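Local structure of D-mandelate dehydrogenase (Rhodotorula graminis, 2W2K) at residues B[84-88]-B[89-93]; B[306-310]-B[311-315]. The protein probably catalyses the NAD-linked interconversion of D-mandelate and its 2-keto acid, as a member of the D-isomer specific 2-hydroxyacid dehydrogenase family. All blocks are in the same frame, centred on the assembly; numbering follows the deposited sequence.

In the fold
Both contacts lie where the two domains of the subunit meet. Contact 1 is the loop that leaves strand 83-86, in the five-stranded parallel sheet; contact 2 is the turn from the loop after strand 299-301 into helix 310-330, by which the chain passes from the nucleotide-binding domain back to the first. Their centres are 15 Å apart and their nearest atoms about 7 Å, without touching, but helix 310-330 joins them indirectly: Phe316 and Ile324 pack on Ala87 and Ala85. Contact 2 includes Gly307 of the NAD site, about 9 Å from Gly88 of contact 1, residue to residue. The side chain of Ala89 is about 8 Å from that of Ile174 of the same site.

Contact 1: residues B[84-88]-B[89-93]; sequences FAAAG and AGFDW
Phe84 and Trp93 approach from opposite directions and meet apolar to apolar, Phe84 CZ lying 3.9 Å from Trp93 CH2 near the plane of the indole. With CG anti to the backbone N (chi1 -175°), Phe84 extends its ring from the strand to the outer edge of the six-membered ring. Ala86 CB fills in beside the same indole edge and lies 4.1 Å from Phe91 CE2. The two aromatic side chains of the loop also overlap: Trp93 CZ2 sits 3.7 Å above the plane of the Phe91 ring, toward its rim. Residues 84-86 end a strand of the five-stranded parallel sheet, paired with strands 54-57 and 105-107, and the chain then turns back through Gly88, whose positive phi (88°) suits glycine. Its position is consistent with the loop that borders the active-site cleft in relatives. No hydrogen bond crosses the turn; the end of the Phe91 ring is close to two backbone oxygens, CZ standing 3.1 Å from Ala87 O and 3.4 Å from Gly88 O. Outside the loop, Trp93 stacks on Tyr67, while Arg257 NH1 is hydrogen-bonded to Gly90 O.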
ATOM      1  N   PHE B  84     -28.855  -0.389  24.104  1.00  7.21           N
ATOM      2  CA  PHE B  84     -28.776  -0.492  22.621  1.00  5.85           C
ATOM      3  C   PHE B  84     -27.280  -0.657  22.275  1.00  8.57           C
ATOM      4  O   PHE B  84     -26.480   0.234  22.605  1.00  8.09           O
ATOM      5  CB  PHE B  84     -29.345   0.833  22.031  1.00  6.85           C
ATOM      6  CG  PHE B  84     -29.478   0.901  20.499  1.00  5.11           C
ATOM      7  CD1 PHE B  84     -28.928  -0.074  19.625  1.00  7.59           C
ATOM      8  CD2 PHE B  84     -30.115   2.009  19.929  1.00  9.57           C
ATOM      9  CE1 PHE B  84     -29.056   0.062  18.199  1.00 10.48           C
ATOM     10  CE2 PHE B  84     -30.262   2.155  18.515  1.00 12.26           C
ATOM     11  CZ  PHE B  84     -29.731   1.176  17.649  1.00 11.84           C
ATOM     12  N   ALA B  85     -26.891  -1.796  21.662  1.00  7.40           N
ATOM     13  CA  ALA B  85     -25.504  -2.017  21.187  1.00  4.61           C
ATOM     14  C   ALA B  85     -25.463  -2.092  19.651  1.00  5.43           C
ATOM     15  O   ALA B  85     -26.235  -2.854  19.050  1.00  6.57           O
ATOM     16  CB  ALA B  85     -24.895  -3.326  21.821  1.00  7.97           C
ATOM     17  N   ALA B  86     -24.533  -1.352  19.024  1.00  6.47           N
ATOM     18  CA  ALA B  86     -24.468  -1.260  17.540  1.00  9.20           C
ATOM     19  C   ALA B  86     -23.056  -1.428  16.993  1.00  7.85           C
ATOM     20  O   ALA B  86     -22.089  -0.986  17.630  1.00 10.48           O
ATOM     21  CB  ALA B  86     -25.039   0.086  17.053  1.00 10.42           C
ATOM     22  N   ALA B  87     -22.958  -2.049  15.805  1.00  6.44           N
ATOM     23  CA  ALA B  87     -21.720  -2.116  15.026  1.00  7.49           C
ATOM     24  C   ALA B  87     -21.198  -0.721  14.618  1.00  9.19           C
ATOM     25  O   ALA B  87     -21.997   0.195  14.432  1.00  8.81           O
ATOM     26  CB  ALA B  87     -21.936  -2.977  13.768  1.00  5.31           C
ATOM     27  N   GLY B  88     -19.869  -0.586  14.485  1.00  7.56           N
ATOM     28  CA  GLY B  88     -19.235   0.642  13.959  1.00 10.26           C
ATOM     29  C   GLY B  88     -18.947   1.680  15.037  1.00 15.18           C
ATOM     30  O   GLY B  88     -19.084   1.401  16.231  1.00 12.32           O
ATOM     31  N   ALA B  89     -18.515   2.876  14.628  1.00 16.82           N
ATOM     32  CA  ALA B  89     -18.460   4.014  15.577  1.00 20.17           C
ATOM     33  C   ALA B  89     -18.674   5.335  14.858  1.00 20.92           C
ATOM     34  O   ALA B  89     -18.374   5.449  13.675  1.00 22.52           O
ATOM     35  CB  ALA B  89     -17.148   4.018  16.343  1.00 22.46           C
ATOM     36  N   GLY B  90     -19.181   6.334  15.575  1.00 26.91           N
ATOM     37  CA  GLY B  90     -19.436   7.659  14.986  1.00 30.34           C
ATOM     38  C   GLY B  90     -20.671   7.629  14.106  1.00 31.82           C
ATOM     39  O   GLY B  90     -20.578   7.356  12.910  1.00 32.17           O
ATOM     40  N   PHE B  91     -21.827   7.914  14.708  1.00 32.40           N
ATOM     41  CA  PHE B  91     -23.126   7.685  14.075  1.00 31.20           C
ATOM     42  C   PHE B  91     -23.935   8.947  13.870  1.00 32.26           C
ATOM     43  O   PHE B  91     -24.605   9.424  14.806  1.00 35.82           O
ATOM     44  CB  PHE B  91     -23.960   6.733  14.916  1.00 28.13           C
ATOM     45  CG  PHE B  91     -23.290   5.437  15.218  1.00 30.79           C
ATOM     46  CD1 PHE B  91     -22.468   4.811  14.280  1.00 19.58           C
ATOM     47  CD2 PHE B  91     -23.505   4.820  16.435  1.00 26.09           C
ATOM     48  CE1 PHE B  91     -21.880   3.589  14.574  1.00 32.98           C
ATOM     49  CE2 PHE B  91     -22.907   3.601  16.736  1.00 29.92           C
ATOM     50  CZ  PHE B  91     -22.103   2.984  15.814  1.00 19.97           C
ATOM     51  N   ASP B  92     -23.919   9.452  12.641  1.00 26.90           N
ATOM     52  CA  ASP B  92     -24.699  10.627  12.281  1.00 24.99           C
ATOM     53  C   ASP B  92     -26.219  10.393  12.380  1.00 22.12           C
ATOM     54  O   ASP B  92     -26.982  11.350  12.365  1.00 25.18           O
ATOM     55  CB  ASP B  92     -24.334  11.088  10.865  1.00 24.94           C
ATOM     56  N   TRP B  93     -26.645   9.130  12.453  1.00 16.64           N
ATOM     57  CA  TRP B  93     -28.081   8.772  12.432  1.00 13.88           C
ATOM     58  C   TRP B  93     -28.790   8.755  13.813  1.00 14.58           C
ATOM     59  O   TRP B  93     -30.012   8.601  13.870  1.00 13.46           O
ATOM     60  CB  TRP B  93     -28.284   7.413  11.735  1.00 14.25           C
ATOM     61  CG  TRP B  93     -27.394   6.303  12.246  1.00 11.62           C
ATOM     62  CD1 TRP B  93     -26.174   5.922  11.723  1.00 12.54           C
ATOM     63  CD2 TRP B  93     -27.642   5.418  13.352  1.00 14.65           C
ATOM     64  NE1 TRP B  93     -25.655   4.879  12.434  1.00 14.06           N
ATOM     65  CE2 TRP B  93     -26.525   4.541  13.442  1.00 13.74           C
ATOM     66  CE3 TRP B  93     -28.700   5.272  14.272  1.00 12.02           C
ATOM     67  CZ2 TRP B  93     -26.422   3.538  14.428  1.00 12.59           C
ATOM     68  CZ3 TRP B  93     -28.603   4.250  15.259  1.00 13.85           C
ATOM     69  CH2 TRP B  93     -27.469   3.406  15.327  1.00 12.38           C
TER

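Contact 2: residues B[306-310]-B[311-315]; sequences GGVAI and ETFHE
The face of the Phe313 ring is turned to the Ala309 carbonyl, whose O stands 3.6 Å above the ring plane, over its centre. Phe313 reaches back over the helix start because its CG is anti to the carbonyl carbon, beside the backbone N (chi1 -55°). At the end of the ring, CZ comes to 4.1 Å from CG1 of Val308, whose side chain runs obliquely to it. The same Ala309 O receives weak backbone bonds from Thr312 N, at 3.0 Å, and Phe313 N, at 3.4 Å, with the ring lying beneath it. Thr312 turns its hydroxyl back toward the loop, OG1 lying 3.0 Å from Gly307 O.

On the next face of the helix, the His314 imidazole lies beside Ile310. His314 N bonds to Ile310 O in the carbonyl plane, nearly straight at 162°, and ND1 of the same residue adds a weak, bent bond of 3.1 Å to that oxygen. CE1 of the imidazole rests 3.5 Å from Ile310 CG2, and His15 meets the ring from outside. Glu311, bent at its second torsion (77°), curls its carboxylate back beside the Ile310 backbone, OE1 hydrogen-bonded to the backbone of another chain, which also bonds to the backbone of Ile310.

Ala309, two residues after Gly307 of the NAD site, is the N-cap of helix 310-330. Gly306 N bonds to Asp281 of that site. A long helix starting beside the NAD site and carrying the chain back to the other domain is characteristic of D-2-hydroxyacid dehydrogenases.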
ATOM      1  N   GLY B 306     -12.335   1.680   4.303  1.00  6.76           N
ATOM      2  CA  GLY B 306     -11.410   1.698   5.473  1.00  6.53           C
ATOM      3  C   GLY B 306     -11.548   0.523   6.453  1.00  6.71           C
ATOM      4  O   GLY B 306     -10.583  -0.235   6.705  1.00  6.18           O
ATOM      5  N   GLY B 307     -12.747   0.361   7.004  1.00  5.92           N
ATOM      6  CA  GLY B 307     -12.998  -0.690   7.999  1.00  8.74           C
ATOM      7  C   GLY B 307     -13.507  -2.023   7.449  1.00 10.69           C
ATOM      8  O   GLY B 307     -13.834  -2.937   8.222  1.00  9.68           O
ATOM      9  N   VAL B 308     -13.573  -2.130   6.126  1.00  9.34           N
ATOM     10  CA  VAL B 308     -14.220  -3.281   5.447  1.00  7.81           C
ATOM     11  C   VAL B 308     -13.251  -4.470   5.326  1.00  9.24           C
ATOM     12  O   VAL B 308     -12.454  -4.565   4.366  1.00  7.07           O
ATOM     13  CB  VAL B 308     -14.845  -2.848   4.065  1.00  7.90           C
ATOM     14  CG1 VAL B 308     -15.427  -4.056   3.264  1.00  9.50           C
ATOM     15  CG2 VAL B 308     -15.917  -1.763   4.249  1.00 11.54           C
ATOM     16  N   ALA B 309     -13.309  -5.364   6.328  1.00  6.92           N
ATOM     17  CA  ALA B 309     -12.481  -6.589   6.386  1.00  6.86           C
ATOM     18  C   ALA B 309     -13.244  -7.586   7.246  1.00  8.15           C
ATOM     19  O   ALA B 309     -13.882  -7.184   8.228  1.00  7.37           O
ATOM     20  CB  ALA B 309     -11.097  -6.300   7.001  1.00  9.61           C
ATOM     21  N   ILE B 310     -13.222  -8.864   6.875  1.00  6.20           N
ATOM     22  CA  ILE B 310     -13.964  -9.900   7.647  1.00  7.95           C
ATOM     23  C   ILE B 310     -13.633  -9.943   9.175  1.00  7.14           C
ATOM     24  O   ILE B 310     -14.535 -10.154   9.992  1.00  9.28           O
ATOM     25  CB  ILE B 310     -13.903 -11.283   6.937  1.00  8.09           C
ATOM     26  CG1 ILE B 310     -14.751 -11.248   5.659  1.00  6.98           C
ATOM     27  CG2 ILE B 310     -14.354 -12.424   7.861  1.00 10.47           C
ATOM     28  CD1 ILE B 310     -14.403 -12.364   4.682  1.00 16.41           C
ATOM     29  N   GLU B 311     -12.373  -9.703   9.546  1.00  6.87           N
ATOM     30  CA  GLU B 311     -11.951  -9.615  10.972  1.00  7.29           C
ATOM     31  C   GLU B 311     -12.621  -8.471  11.747  1.00  6.29           C
ATOM     32  O   GLU B 311     -12.932  -8.606  12.953  1.00  7.61           O
ATOM     33  CB  GLU B 311     -10.399  -9.543  11.124  1.00  8.48           C
ATOM     34  CG  GLU B 311      -9.642 -10.834  10.668  1.00 10.11           C
ATOM     35  CD  GLU B 311      -9.509 -11.009   9.143  1.00 13.26           C
ATOM     36  OE1 GLU B 311      -9.758 -10.065   8.353  1.00  9.64           O
ATOM     37  OE2 GLU B 311      -9.161 -12.130   8.714  1.00 14.51           O
ATOM     38  N   THR B 312     -12.842  -7.340  11.074  1.00  7.28           N
ATOM     39  CA  THR B 312     -13.648  -6.241  11.667  1.00  7.01           C
ATOM     40  C   THR B 312     -15.061  -6.745  12.013  1.00  7.63           C
ATOM     41  O   THR B 312     -15.571  -6.499  13.115  1.00  5.86           O
ATOM     42  CB  THR B 312     -13.750  -5.018  10.716  1.00  7.73           C
ATOM     43  OG1 THR B 312     -12.426  -4.592  10.323  1.00  7.03           O
ATOM     44  CG2 THR B 312     -14.468  -3.859  11.418  1.00  5.46           C
ATOM     45  N   PHE B 313     -15.680  -7.458  11.071  1.00  8.10           N
ATOM     46  CA  PHE B 313     -17.081  -7.899  11.217  1.00  7.82           C
ATOM     47  C   PHE B 313     -17.214  -8.956  12.331  1.00  8.43           C
ATOM     48  O   PHE B 313     -18.213  -8.952  13.078  1.00  7.62           O
ATOM     49  CB  PHE B 313     -17.640  -8.451   9.876  1.00  7.45           C
ATOM     50  CG  PHE B 313     -17.533  -7.503   8.697  1.00  8.18           C
ATOM     51  CD1 PHE B 313     -17.576  -6.116   8.862  1.00  8.70           C
ATOM     52  CD2 PHE B 313     -17.429  -8.014   7.393  1.00 10.34           C
ATOM     53  CE1 PHE B 313     -17.484  -5.254   7.745  1.00 15.87           C
ATOM     54  CE2 PHE B 313     -17.337  -7.156   6.275  1.00 10.02           C
ATOM     55  CZ  PHE B 313     -17.372  -5.782   6.457  1.00 12.79           C
ATOM     56  N   HIS B 314     -16.227  -9.854  12.453  1.00  8.22           N
ATOM     57  CA  HIS B 314     -16.166 -10.812  13.593  1.00  8.46           C
ATOM     58  C   HIS B 314     -16.208 -10.046  14.931  1.00  8.69           C
ATOM     59  O   HIS B 314     -16.952 -10.411  15.868  1.00  8.40           O
ATOM     60  CB  HIS B 314     -14.874 -11.651  13.543  1.00  9.12           C
ATOM     61  CG  HIS B 314     -14.947 -12.873  12.669  1.00 16.56           C
ATOM     62  ND1 HIS B 314     -15.379 -12.844  11.357  1.00 21.11           N
ATOM     63  CD2 HIS B 314     -14.630 -14.167  12.926  1.00 20.43           C
ATOM     64  CE1 HIS B 314     -15.335 -14.067  10.850  1.00 14.57           C
ATOM     65  NE2 HIS B 314     -14.877 -14.886  11.778  1.00 25.42           N
ATOM     66  N   GLU B 315     -15.399  -8.987  15.033  1.00  7.78           N
ATOM     67  CA  GLU B 315     -15.358  -8.200  16.267  1.00  9.63           C
ATOM     68  C   GLU B 315     -16.642  -7.358  16.520  1.00  7.34           C
ATOM     69  O   GLU B 315     -17.048  -7.206  17.693  1.00  6.63           O
ATOM     70  CB  GLU B 315     -14.036  -7.406  16.384  1.00 10.49           C
ATOM     71  CG  GLU B 315     -13.808  -6.706  17.732  1.00 13.51           C
ATOM     72  CD  GLU B 315     -13.352  -7.630  18.896  1.00 14.93           C
ATOM     73  OE1 GLU B 315     -13.307  -8.888  18.759  1.00 14.97           O
ATOM     74  OE2 GLU B 315     -13.049  -7.051  19.971  1.00 14.38           O
TER